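Local coordinates for Anapc5 protein (Xenopus laevis, PDB 5BPZ), which is a subunit of the anaphase-promoting complex (APC/C), a ubiquitin ligase that drives cell-cycle progression, represented here by its all-helical N-terminal domain, at residues Val37-Ser42 with Ser89-Arg94; Ser45-Ile50 with Pro85-Ser90. One frame throughout, in Å; residues are numbered along the deposited sequence.

Interaction 1 of 2, residues Val37-Ser42 with Ser89-Arg94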
loop_
_atom_site.group_PDB
_atom_site.type_symbol
_atom_site.label_atom_id
_atom_site.label_comp_id
_atom_site.label_asym_id
_atom_site.label_seq_id
_atom_site.Cartn_x
_atom_site.Cartn_y
_atom_site.Cartn_z
ATOM N N VAL A 37 1.554 -0.231 -1.785
ATOM C CA VAL A 37 2.257 1.057 -1.798
ATOM C C VAL A 37 1.450 2.091 -0.981
ATOM O O VAL A 37 2.032 2.839 -0.195
ATOM C CB VAL A 37 2.599 1.527 -3.230
ATOM C CG1 VAL A 37 3.180 2.939 -3.222
ATOM C CG2 VAL A 37 3.583 0.557 -3.887
ATOM N N LEU A 38 0.112 2.072 -1.115
ATOM C CA LEU A 38 -0.786 2.932 -0.339
ATOM C C LEU A 38 -0.652 2.609 1.147
ATOM O O LEU A 38 -0.548 3.528 1.946
ATOM C CB LEU A 38 -2.253 2.788 -0.800
ATOM C CG LEU A 38 -2.590 3.283 -2.210
ATOM C CD1 LEU A 38 -3.991 2.858 -2.602
ATOM C CD2 LEU A 38 -2.440 4.824 -2.337
ATOM N N VAL A 39 -0.605 1.302 1.506
ATOM C CA VAL A 39 -0.409 0.789 2.877
ATOM C C VAL A 39 0.946 1.328 3.390
ATOM O O VAL A 39 1.022 1.828 4.514
ATOM C CB VAL A 39 -0.467 -0.769 2.921
ATOM C CG1 VAL A 39 0.094 -1.321 4.230
ATOM C CG2 VAL A 39 -1.890 -1.282 2.684
ATOM N N LEU A 40 1.997 1.241 2.551
ATOM C CA LEU A 40 3.314 1.755 2.891
ATOM C C LEU A 40 3.280 3.271 3.145
ATOM O O LEU A 40 3.839 3.728 4.145
ATOM C CB LEU A 40 4.343 1.385 1.818
ATOM C CG LEU A 40 5.705 2.079 1.887
ATOM C CD1 LEU A 40 6.469 1.693 3.146
ATOM C CD2 LEU A 40 6.512 1.774 0.663
ATOM N N LEU A 41 2.599 4.030 2.273
ATOM C CA LEU A 41 2.487 5.479 2.444
ATOM C C LEU A 41 1.744 5.808 3.730
ATOM O O LEU A 41 2.191 6.666 4.487
ATOM C CB LEU A 41 1.827 6.148 1.230
ATOM C CG LEU A 41 2.676 6.196 -0.046
ATOM C CD1 LEU A 41 1.797 6.515 -1.268
ATOM C CD2 LEU A 41 3.820 7.202 0.086
ATOM N N SER A 42 0.679 5.055 4.027
ATOM C CA SER A 42 -0.101 5.228 5.254
ATOM C C SER A 42 0.750 4.942 6.506
ATOM O O SER A 42 0.782 5.768 7.425
ATOM C CB SER A 42 -1.334 4.338 5.226
ATOM O OG SER A 42 -2.102 4.497 6.405
ATOM N N SER A 89 7.378 -4.538 8.576
ATOM C CA SER A 89 6.534 -5.539 9.224
ATOM C C SER A 89 5.104 -5.057 9.318
ATOM O O SER A 89 4.188 -5.838 9.070
ATOM C CB SER A 89 7.068 -5.889 10.613
ATOM O OG SER A 89 8.304 -6.580 10.533
ATOM N N SER A 90 4.906 -3.779 9.673
ATOM C CA SER A 90 3.588 -3.166 9.819
ATOM C C SER A 90 2.841 -3.176 8.498
ATOM O O SER A 90 1.629 -3.387 8.483
ATOM C CB SER A 90 3.713 -1.740 10.343
ATOM O OG SER A 90 4.410 -1.714 11.576
ATOM N N VAL A 91 3.562 -2.941 7.396
ATOM C CA VAL A 91 3.034 -2.954 6.032
ATOM C C VAL A 91 2.599 -4.389 5.714
ATOM O O VAL A 91 1.455 -4.603 5.304
ATOM C CB VAL A 91 4.076 -2.417 5.010
ATOM C CG1 VAL A 91 3.662 -2.713 3.572
ATOM C CG2 VAL A 91 4.308 -0.927 5.199
ATOM N N HIS A 92 3.508 -5.359 5.949
ATOM C CA HIS A 92 3.296 -6.785 5.707
ATOM C C HIS A 92 2.064 -7.345 6.441
ATOM O O HIS A 92 1.225 -7.992 5.806
ATOM C CB HIS A 92 4.573 -7.584 6.026
ATOM C CG HIS A 92 4.437 -9.055 5.795
ATOM N ND1 HIS A 92 4.418 -9.587 4.520
ATOM C CD2 HIS A 92 4.276 -10.058 6.691
ATOM C CE1 HIS A 92 4.268 -10.891 4.681
ATOM N NE2 HIS A 92 4.166 -11.221 5.966
ATOM N N ILE A 93 1.938 -7.055 7.754
ATOM C CA ILE A 93 0.828 -7.519 8.600
ATOM C C ILE A 93 -0.491 -6.818 8.232
ATOM O O ILE A 93 -1.548 -7.432 8.360
ATOM C CB ILE A 93 1.154 -7.434 10.139
ATOM C CG1 ILE A 93 2.500 -8.124 10.516
ATOM C CG2 ILE A 93 0.006 -7.947 11.025
ATOM C CD1 ILE A 93 2.586 -9.676 10.401
ATOM N N ARG A 94 -0.441 -5.551 7.786
ATOM C CA ARG A 94 -1.658 -4.829 7.392
ATOM C C ARG A 94 -2.292 -5.486 6.154
ATOM O O ARG A 94 -3.513 -5.630 6.104
ATOM C CB ARG A 94 -1.379 -3.336 7.150
ATOM C CG ARG A 94 -2.595 -2.551 6.666
ATOM C CD ARG A 94 -3.168 -1.648 7.736
ATOM N NE ARG A 94 -2.594 -0.311 7.641
ATOM C CZ ARG A 94 -3.293 0.794 7.401
ATOM N NH1 ARG A 94 -4.613 0.739 7.274
ATOM N NH2 ARG A 94 -2.680 1.963 7.314
#

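Interaction 2 of 2, residues Ser45-Ile50 with Pro85-Ser90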
loop_
_atom_site.group_PDB
_atom_site.type_symbol
_atom_site.label_atom_id
_atom_site.label_comp_id
_atom_site.label_asym_id
_atom_site.label_seq_id
_atom_site.Cartn_x
_atom_site.Cartn_y
_atom_site.Cartn_z
ATOM N N SER A 45 3.441 7.657 7.258
ATOM C CA SER A 45 2.938 8.876 7.884
ATOM C C SER A 45 2.608 8.690 9.367
ATOM O O SER A 45 2.712 9.635 10.129
ATOM C CB SER A 45 1.745 9.443 7.115
ATOM O OG SER A 45 0.669 8.523 7.061
ATOM N N LYS A 46 2.256 7.474 9.767
ATOM C CA LYS A 46 1.866 7.114 11.131
ATOM C C LYS A 46 3.045 6.754 12.042
ATOM O O LYS A 46 2.867 6.733 13.259
ATOM C CB LYS A 46 0.868 5.937 11.090
ATOM C CG LYS A 46 -0.522 6.306 10.578
ATOM C CD LYS A 46 -1.284 5.089 10.047
ATOM C CE LYS A 46 -2.131 4.408 11.095
ATOM N NZ LYS A 46 -2.712 3.131 10.601
ATOM N N ASN A 47 4.215 6.417 11.470
ATOM C CA ASN A 47 5.414 5.986 12.205
ATOM C C ASN A 47 5.749 6.904 13.399
ATOM O O ASN A 47 6.112 8.059 13.215
ATOM C CB ASN A 47 6.605 5.856 11.244
ATOM C CG ASN A 47 7.809 5.098 11.765
ATOM O OD1 ASN A 47 7.965 4.833 12.964
ATOM N ND2 ASN A 47 8.725 4.779 10.855
ATOM N N THR A 48 5.592 6.383 14.614
ATOM C CA THR A 48 5.839 7.130 15.852
ATOM C C THR A 48 7.329 7.126 16.273
ATOM O O THR A 48 7.684 7.783 17.247
ATOM C CB THR A 48 4.965 6.557 16.989
ATOM O OG1 THR A 48 5.358 5.204 17.220
ATOM C CG2 THR A 48 3.459 6.633 16.691
ATOM N N LYS A 49 8.187 6.381 15.559
ATOM C CA LYS A 49 9.595 6.218 15.931
ATOM C C LYS A 49 10.574 7.089 15.143
ATOM O O LYS A 49 11.769 7.078 15.450
ATOM C CB LYS A 49 9.998 4.738 15.869
ATOM C CG LYS A 49 9.220 3.870 16.861
ATOM C CD LYS A 49 9.693 2.439 16.837
ATOM C CE LYS A 49 8.855 1.568 17.737
ATOM N NZ LYS A 49 9.264 0.142 17.656
ATOM N N ILE A 50 10.079 7.880 14.179
ATOM C CA ILE A 50 10.906 8.814 13.411
ATOM C C ILE A 50 10.254 10.193 13.377
ATOM O O ILE A 50 9.030 10.313 13.482
ATOM C CB ILE A 50 11.326 8.303 12.000
ATOM C CG1 ILE A 50 10.136 8.243 11.029
ATOM C CG2 ILE A 50 12.090 6.954 12.064
ATOM C CD1 ILE A 50 10.548 8.282 9.594
ATOM N N PRO A 85 13.125 0.030 8.360
ATOM C CA PRO A 85 13.029 -1.296 9.010
ATOM C C PRO A 85 11.825 -1.507 9.933
ATOM O O PRO A 85 11.330 -2.631 10.020
ATOM C CB PRO A 85 14.354 -1.423 9.764
ATOM C CG PRO A 85 15.269 -0.452 9.111
ATOM C CD PRO A 85 14.407 0.688 8.687
ATOM N N ASN A 86 11.334 -0.423 10.574
ATOM C CA ASN A 86 10.169 -0.433 11.467
ATOM C C ASN A 86 8.886 -0.804 10.707
ATOM O O ASN A 86 8.288 -1.851 10.987
ATOM C CB ASN A 86 9.960 0.941 12.143
ATOM C CG ASN A 86 11.173 1.602 12.763
ATOM O OD1 ASN A 86 11.801 1.075 13.688
ATOM N ND2 ASN A 86 11.452 2.829 12.344
ATOM N N VAL A 87 8.503 0.033 9.717
ATOM C CA VAL A 87 7.250 -0.065 8.968
ATOM C C VAL A 87 7.156 -1.298 8.056
ATOM O O VAL A 87 6.038 -1.668 7.736
ATOM C CB VAL A 87 6.844 1.236 8.195
ATOM C CG1 VAL A 87 6.937 2.477 9.073
ATOM C CG2 VAL A 87 7.618 1.420 6.905
ATOM N N SER A 88 8.273 -1.924 7.634
ATOM C CA SER A 88 8.232 -3.111 6.756
ATOM C C SER A 88 7.283 -4.205 7.267
ATOM O O SER A 88 6.440 -4.685 6.500
ATOM C CB SER A 88 9.629 -3.676 6.528
ATOM O OG SER A 88 10.216 -4.078 7.755
ATOM N N SER A 89 7.378 -4.538 8.576
ATOM C CA SER A 89 6.534 -5.539 9.224
ATOM C C SER A 89 5.104 -5.057 9.318
ATOM O O SER A 89 4.188 -5.838 9.070
ATOM C CB SER A 89 7.068 -5.889 10.613
ATOM O OG SER A 89 8.304 -6.580 10.533
ATOM N N SER A 90 4.906 -3.779 9.673
ATOM C CA SER A 90 3.588 -3.166 9.819
ATOM C C SER A 90 2.841 -3.176 8.498
ATOM O O SER A 90 1.629 -3.387 8.483
ATOM C CB SER A 90 3.713 -1.740 10.343
ATOM O OG SER A 90 4.410 -1.714 11.576
HETATM O O HOH W 1 11.439 3.346 9.596
#

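Interaction 1 of 2, residues Val37-Ser42 with Ser89-Arg94
Segments 37-42 and 89-94 of helices 32-46 and 85-99 run obliquely antiparallel, their N-to-C directions 132° apart and their axes 9.3 Å apart at closest approach. This is a buried helix-helix crossing in the all-helical N-terminal domain of Apc5, with Leu40 and Val91 nearest each other along the backbones. Val91 points both methyls at helix 32-46 and divides them between two residues. Its CG2 lies 3.7 Å from Leu40 CA, with Leu40 CD1 also close, while its CG1 meets Val39 CG1 at 3.9 Å. Val39 CG1, anti to its backbone N, also rests against the aliphatic start of Arg94, 3.8 Å from Arg94 CG. Phe109 of helix 103-114 touches both Val39 and Arg94; Leu40 packs on Val80 and Val91 on Ile77, both of helix 73-83. Arg94 leaves its backbone with CG anti to N, then bends at chi2 (107°) and chi3, which carries the guanidinium past Val39 to helix 32-46. There the main polar partner is Glu43, which forms a salt bridge with NH2. The same NH2 approaches Ser42 OG, which sits at the guanidinium edge in its plane, 2.8 Å away but in a weak hydrogen bond bent to 116°.

Interaction 2 of 2, residues Ser45-Ile50 with Pro85-Ser90
Asn47 lays its amide against Val87, its ND2 only 3.4 Å from Val87 CG1, the methyl that stands anti to the Val87 carbonyl carbon. The other end of the amide is held within its own loop: Asn47 OD1 accepts from Lys49 N at 3.0 Å and 157°, an Asx turn in the loop that leads on from helix 32-46, with the donor above the carbonyl plane. With OD1 held there and CG anti to the backbone N, ND2 is directed at helix 85-99. Asn86 comes across it at about a right angle, the two amide planes 80° apart and their ND2 atoms 3.7 Å from each other. Both nitrogens donate weakly to one water, whose oxygen lies 2.8 Å from Asn86 ND2 and 3.3 Å from Asn47 ND2. An alanine here in place of Asn47 would probably loosen the loop, since the Asx turn, the Asn47 side of the water link and the amide's cover over the Val87 methyl would go. The extended Lys49 chain passes Asn86, its CD 4.0 Å from Asn86 OD1. Ile50 touches Asn86 only loosely and rests on Lys55 and Leu58 of helix 52-67, while Val87 reaches inward to Val80 of helix 73-83 and Leu40 of helix 32-46.

Overall arrangement
Both interactions link the region of helix 32-46 to helix 85-99, the second through the loop that follows the former; their centres are about 9 Å apart, and segments 89-94 and 85-90 share Ser89 and Ser90. Interaction 1 is a buried contact, its centre about 5 Å from the centre of the chain, of aliphatic side chains with a charged margin. Interaction 2 is a surface contact, its centre about 13 Å from the chain's, where amides and a water replace close apolar packing. The two meet where Leu40 CD1 packs on Val87 CG2, 3.9 Å away. Lys46 NZ stands near Arg94 NH2, like charges probably eased by Glu43, which salt-bridges Arg94 but forms only a long, weak ion pair with Lys46.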